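Local coordinates for protein putative enoyl-CoA hydratase/isomerase (Acinetobacter baumannii, PDB 3FDU) that probably acts on acyl-CoA thioesters as an enoyl-CoA hydratase or isomerase of the crotonase superfamily, at residues Y34-K39 / P87-L91; L91-A96 / T116-Q120. The protein carries 4 engineered substitutions. The contacts are given in a common frame with arbitrary orientation. Residue numbers count along the deposited sequence, not the author numbering.

Contact 1. Residues Y34-K39 / P87-L91; sequences YLWIAK and PPFVL
Residues 34-39 and 87-91 are both alpha-helical and run almost side by side, their N-to-C directions 18° apart and their axes 8.2 Å apart at closest approach. They belong to helices 31-46 and 87-97, neighbours in the beta/alpha architecture of the crotonase fold. The CA atoms of Tyr34 and Pro87 lie 5.6 Å apart, and one turn later those of Ala38 and Leu91 only 4.5 Å apart. Ala38 suits that tight point because its methyl is all that must fit: CB rests 3.8 Å from Leu91 CA and 3.8 Å from Val90 CG1. Pro87, in the first turn of its helix, where a missing amide proton costs little, puts CB 3.8 Å from Tyr34 CB and 3.8 Å from Leu35 CD2. Tyr34 (chi1 m) offers one ring face to Pro88, whose CG makes a CH-pi contact 4.1 Å from the ring centroid, while its hydroxyl hydrogen-bonds to Asn66. At the ring edge, Leu91 (chi1 t, chi2 p) brings CD2 within 3.9 Å of Tyr34 CD1. The other branch of this leucine meets the branched Ile37, with Leu91 CD1 3.6 Å from Ile37 CG2.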
loop_
_atom_site.group_PDB
_atom_site.type_symbol
_atom_site.label_atom_id
_atom_site.label_comp_id
_atom_site.label_asym_id
_atom_site.label_seq_id
_atom_site.Cartn_x
_atom_site.Cartn_y
_atom_site.Cartn_z
ATOM N N TYR A 34 10.421 25.223 12.822
ATOM C CA TYR A 34 10.373 23.748 12.889
ATOM C C TYR A 34 10.571 23.236 14.361
ATOM O O TYR A 34 9.832 22.355 14.868
ATOM C CB TYR A 34 11.453 23.113 12.030
ATOM C CG TYR A 34 11.374 23.245 10.522
ATOM C CD1 TYR A 34 10.465 22.489 9.775
ATOM C CD2 TYR A 34 12.273 24.060 9.831
ATOM C CE1 TYR A 34 10.439 22.558 8.391
ATOM C CE2 TYR A 34 12.250 24.139 8.437
ATOM C CZ TYR A 34 11.321 23.402 7.732
ATOM O OH TYR A 34 11.319 23.430 6.349
ATOM N N LEU A 35 11.551 23.804 15.058
ATOM C CA LEU A 35 11.833 23.379 16.443
ATOM C C LEU A 35 10.746 23.752 17.423
ATOM O O LEU A 35 10.435 22.991 18.380
ATOM C CB LEU A 35 13.156 23.987 16.914
ATOM C CG LEU A 35 14.354 23.644 16.016
ATOM C CD1 LEU A 35 15.643 24.287 16.556
ATOM C CD2 LEU A 35 14.552 22.104 15.882
ATOM N N TRP A 36 10.184 24.947 17.247
ATOM C CA TRP A 36 9.080 25.355 18.117
ATOM C C TRP A 36 7.899 24.411 17.917
ATOM O O TRP A 36 7.231 24.047 18.880
ATOM C CB TRP A 36 8.617 26.788 17.813
ATOM C CG TRP A 36 9.709 27.788 18.052
ATOM C CD1 TRP A 36 10.785 27.637 18.874
ATOM C CD2 TRP A 36 9.858 29.078 17.416
ATOM N NE1 TRP A 36 11.591 28.761 18.803
ATOM C CE2 TRP A 36 11.035 29.665 17.934
ATOM C CE3 TRP A 36 9.094 29.798 16.498
ATOM C CZ2 TRP A 36 11.487 30.940 17.526
ATOM C CZ3 TRP A 36 9.520 31.070 16.105
ATOM C CH2 TRP A 36 10.718 31.626 16.624
ATOM N N ILE A 37 7.603 24.062 16.658
ATOM C CA ILE A 37 6.505 23.100 16.453
ATOM C C ILE A 37 6.845 21.730 17.100
ATOM O O ILE A 37 5.984 21.086 17.740
ATOM C CB ILE A 37 6.130 22.925 14.979
ATOM C CG1 ILE A 37 5.696 24.295 14.345
ATOM C CG2 ILE A 37 4.937 21.951 14.879
ATOM C CD1 ILE A 37 5.658 24.237 12.748
ATOM N N ALA A 38 8.080 21.267 16.896
ATOM C CA ALA A 38 8.534 19.992 17.501
ATOM C C ALA A 38 8.404 20.008 19.006
ATOM O O ALA A 38 7.925 19.039 19.602
ATOM C CB ALA A 38 9.994 19.690 17.100
ATOM N N LYS A 39 8.813 21.114 19.646
ATOM C CA LYS A 39 8.721 21.163 21.101
ATOM C C LYS A 39 7.306 21.131 21.593
ATOM O O LYS A 39 7.029 20.500 22.634
ATOM C CB LYS A 39 9.417 22.385 21.714
ATOM C CG LYS A 39 10.768 22.683 21.102
ATOM C CD LYS A 39 11.699 21.482 21.079
ATOM C CE LYS A 39 12.872 21.742 20.139
ATOM N NZ LYS A 39 12.588 21.086 18.858
ATOM N N PRO A 87 16.698 20.889 11.751
ATOM C CA PRO A 87 15.325 21.163 12.274
ATOM C C PRO A 87 14.158 20.439 11.625
ATOM O O PRO A 87 13.342 19.905 12.354
ATOM C CB PRO A 87 15.194 22.696 12.157
ATOM C CG PRO A 87 16.675 23.182 12.370
ATOM C CD PRO A 87 17.467 22.142 11.575
ATOM N N PRO A 88 14.092 20.350 10.284
ATOM C CA PRO A 88 12.918 19.612 9.746
ATOM C C PRO A 88 12.873 18.141 10.190
ATOM O O PRO A 88 11.805 17.626 10.382
ATOM C CB PRO A 88 13.115 19.633 8.226
ATOM C CG PRO A 88 14.201 20.651 7.936
ATOM C CD PRO A 88 14.953 20.909 9.221
ATOM N N PHE A 89 14.010 17.451 10.282
ATOM C CA PHE A 89 13.978 16.041 10.771
ATOM C C PHE A 89 13.577 15.923 12.235
ATOM O O PHE A 89 12.936 14.930 12.648
ATOM C CB PHE A 89 15.317 15.374 10.489
ATOM C CG PHE A 89 15.761 15.555 9.077
ATOM C CD1 PHE A 89 15.207 14.802 8.082
ATOM C CD2 PHE A 89 16.725 16.504 8.745
ATOM C CE1 PHE A 89 15.614 14.967 6.750
ATOM C CE2 PHE A 89 17.113 16.696 7.435
ATOM C CZ PHE A 89 16.530 15.942 6.419
ATOM N N VAL A 90 13.933 16.931 13.028
ATOM C CA VAL A 90 13.514 16.994 14.451
ATOM C C VAL A 90 11.962 17.070 14.558
ATOM O O VAL A 90 11.336 16.327 15.316
ATOM C CB VAL A 90 14.163 18.201 15.220
ATOM C CG1 VAL A 90 13.545 18.362 16.691
ATOM C CG2 VAL A 90 15.709 18.009 15.332
ATOM N N LEU A 91 11.349 17.939 13.759
ATOM C CA LEU A 91 9.875 18.042 13.687
ATOM C C LEU A 91 9.277 16.712 13.231
ATOM O O LEU A 91 8.323 16.203 13.868
ATOM C CB LEU A 91 9.443 19.184 12.745
ATOM C CG LEU A 91 7.936 19.253 12.414
ATOM C CD1 LEU A 91 7.152 19.322 13.705
ATOM C CD2 LEU A 91 7.646 20.503 11.520
#

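Contact 2. Residues L91-A96 / T116-Q120; sequences LLKSAA and TILLQ. With SO4 (sulfate ion), chain G.
In the buried core of the crotonase fold, helix 87-97 packs against the turn leading from helix 113-116 to strand 123-126. Residues 91-96 are regular helix; 117-120 keep helical phi/psi, with i to i+3 bonds from Leu119 N to Thr116 O (3.2 Å) and from Gln120 N to Ile117 O (2.9 Å). CA atoms pair Leu92 with Ile117 at 6.2 Å and Ala96 with Gln120 at 5.0 Å. The small Ala95 and Ala96 permit this approach: Ala95 CB lies 3.8 Å from Gln120 CB, and Ala96 CB 3.5 Å from Gln120 OE1. Ile117 (chi1 t) extends CD1 to Leu91 CG (3.8 Å) and Ala95 CB (4.2 Å), while Leu92 (chi1 m) sets CD2 3.7 Å from Thr116 OG1. Gln120 folds back, NE2 donating to Thr116 O (3.2 Å) and also to Gly145 O. No direct hydrogen bond crosses, but one water lies within hydrogen-bonding distance of Ala95 O (2.9 Å) and Gln120 O (2.8 Å). It joins successive crossovers of the crotonase sheet, into parallel strands 102-106 and 123-126.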
loop_
_atom_site.group_PDB
_atom_site.type_symbol
_atom_site.label_atom_id
_atom_site.label_comp_id
_atom_site.label_asym_id
_atom_site.label_seq_id
_atom_site.Cartn_x
_atom_site.Cartn_y
_atom_site.Cartn_z
ATOM N N LEU A 91 11.349 17.939 13.759
ATOM C CA LEU A 91 9.875 18.042 13.687
ATOM C C LEU A 91 9.277 16.712 13.231
ATOM O O LEU A 91 8.323 16.203 13.868
ATOM C CB LEU A 91 9.443 19.184 12.745
ATOM C CG LEU A 91 7.936 19.253 12.414
ATOM C CD1 LEU A 91 7.152 19.322 13.705
ATOM C CD2 LEU A 91 7.646 20.503 11.520
ATOM N N LEU A 92 9.796 16.161 12.126
ATOM C CA LEU A 92 9.220 14.927 11.622
ATOM C C LEU A 92 9.295 13.791 12.627
ATOM O O LEU A 92 8.348 13.025 12.750
ATOM C CB LEU A 92 9.830 14.506 10.281
ATOM C CG LEU A 92 9.451 15.394 9.068
ATOM C CD1 LEU A 92 10.583 15.408 7.988
ATOM C CD2 LEU A 92 8.150 14.940 8.470
ATOM N N LYS A 93 10.443 13.634 13.320
ATOM C CA LYS A 93 10.503 12.628 14.397
ATOM C C LYS A 93 9.599 12.924 15.601
ATOM O O LYS A 93 9.011 11.993 16.188
ATOM C CB LYS A 93 11.971 12.373 14.855
ATOM C CG LYS A 93 12.842 11.757 13.732
ATOM C CD LYS A 93 14.325 11.536 14.152
ATOM C CE LYS A 93 15.046 12.870 14.296
ATOM N NZ LYS A 93 16.515 12.645 14.614
ATOM N N SER A 94 9.520 14.184 16.034
ATOM C CA SER A 94 8.597 14.522 17.095
ATOM C C SER A 94 7.151 14.125 16.750
ATOM O O SER A 94 6.404 13.690 17.595
ATOM C CB SER A 94 8.584 16.014 17.392
ATOM O OG SER A 94 9.779 16.366 18.105
ATOM N N ALA A 95 6.763 14.400 15.531
ATOM C CA ALA A 95 5.465 14.037 15.057
ATOM C C ALA A 95 5.312 12.511 15.021
ATOM O O ALA A 95 4.338 11.994 15.545
ATOM C CB ALA A 95 5.195 14.686 13.673
ATOM N N ALA A 96 6.286 11.801 14.441
ATOM C CA ALA A 96 6.214 10.341 14.398
ATOM C C ALA A 96 6.050 9.714 15.789
ATOM O O ALA A 96 5.330 8.714 15.931
ATOM C CB ALA A 96 7.453 9.729 13.679
ATOM N N THR A 116 5.178 15.592 3.558
ATOM C CA THR A 116 5.804 14.480 4.334
ATOM C C THR A 116 5.339 14.407 5.805
ATOM O O THR A 116 5.332 13.327 6.383
ATOM C CB THR A 116 7.317 14.524 4.268
ATOM O OG1 THR A 116 7.761 15.749 4.856
ATOM C CG2 THR A 116 7.812 14.416 2.806
ATOM N N ILE A 117 4.954 15.537 6.399
ATOM C CA ILE A 117 4.385 15.517 7.738
ATOM C C ILE A 117 3.028 14.773 7.784
ATOM O O ILE A 117 2.668 14.198 8.816
ATOM C CB ILE A 117 4.271 16.941 8.377
ATOM C CG1 ILE A 117 4.090 16.789 9.893
ATOM C CG2 ILE A 117 3.061 17.703 7.786
ATOM C CD1 ILE A 117 4.848 17.676 10.750
ATOM N N LEU A 118 2.297 14.739 6.662
ATOM C CA LEU A 118 1.021 14.000 6.580
ATOM C C LEU A 118 1.242 12.519 6.826
ATOM O O LEU A 118 0.351 11.815 7.332
ATOM C CB LEU A 118 0.381 14.175 5.191
ATOM C CG LEU A 118 0.149 15.633 4.788
ATOM C CD1 LEU A 118 -0.549 15.634 3.447
ATOM C CD2 LEU A 118 -0.671 16.348 5.909
ATOM N N LEU A 119 2.416 12.045 6.456
ATOM C CA LEU A 119 2.774 10.638 6.666
ATOM C C LEU A 119 3.091 10.319 8.123
ATOM O O LEU A 119 3.221 9.129 8.483
ATOM C CB LEU A 119 3.970 10.236 5.818
ATOM C CG LEU A 119 3.721 10.334 4.308
ATOM C CD1 LEU A 119 5.115 10.329 3.602
ATOM C CD2 LEU A 119 2.794 9.230 3.769
ATOM N N GLN A 120 3.241 11.348 8.953
ATOM C CA GLN A 120 3.270 11.132 10.397
ATOM C C GLN A 120 1.918 11.291 11.104
ATOM O O GLN A 120 1.810 10.998 12.294
ATOM C CB GLN A 120 4.310 12.060 11.084
ATOM C CG GLN A 120 5.578 12.387 10.286
ATOM C CD GLN A 120 6.272 11.194 9.715
ATOM O OE1 GLN A 120 6.367 10.128 10.342
ATOM N NE2 GLN A 120 6.757 11.344 8.497
HETATM S S SO4 G . 16.376 11.368 18.190
HETATM O O1 SO4 G . 16.250 9.940 17.854
HETATM O O2 SO4 G . 17.704 11.648 18.715
HETATM O O3 SO4 G . 16.090 12.215 17.033
HETATM O O4 SO4 G . 15.338 11.706 19.167
HETATM O O HOH W 1 2.102 10.254 15.018
#

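Contacts 1 and 2 are consecutive along helix 87-97, their centres about 9 Å apart, and both use Leu91. This leucine sits between Tyr34 and Ile37 of helix 31-46 and Ile117 of the turn, joining the two interfaces into continuous apolar packing. They also touch directly, Ala38 CB lying 3.5 Å from Ser94 OG. In crotonases an oxyanion-hole amide lies at the N-terminal end of the helix that here is 113-116, so contact 2 probably packs just behind that site. A glycerol about 4 Å from the Pro88 side chain, though probably from the crystallisation liquor, may mark a pocket. Lys93 NZ, salt-bridged to Asp226, donates a very short hydrogen bond (2.5 Å) to O3 of a sulfate, probably of like origin.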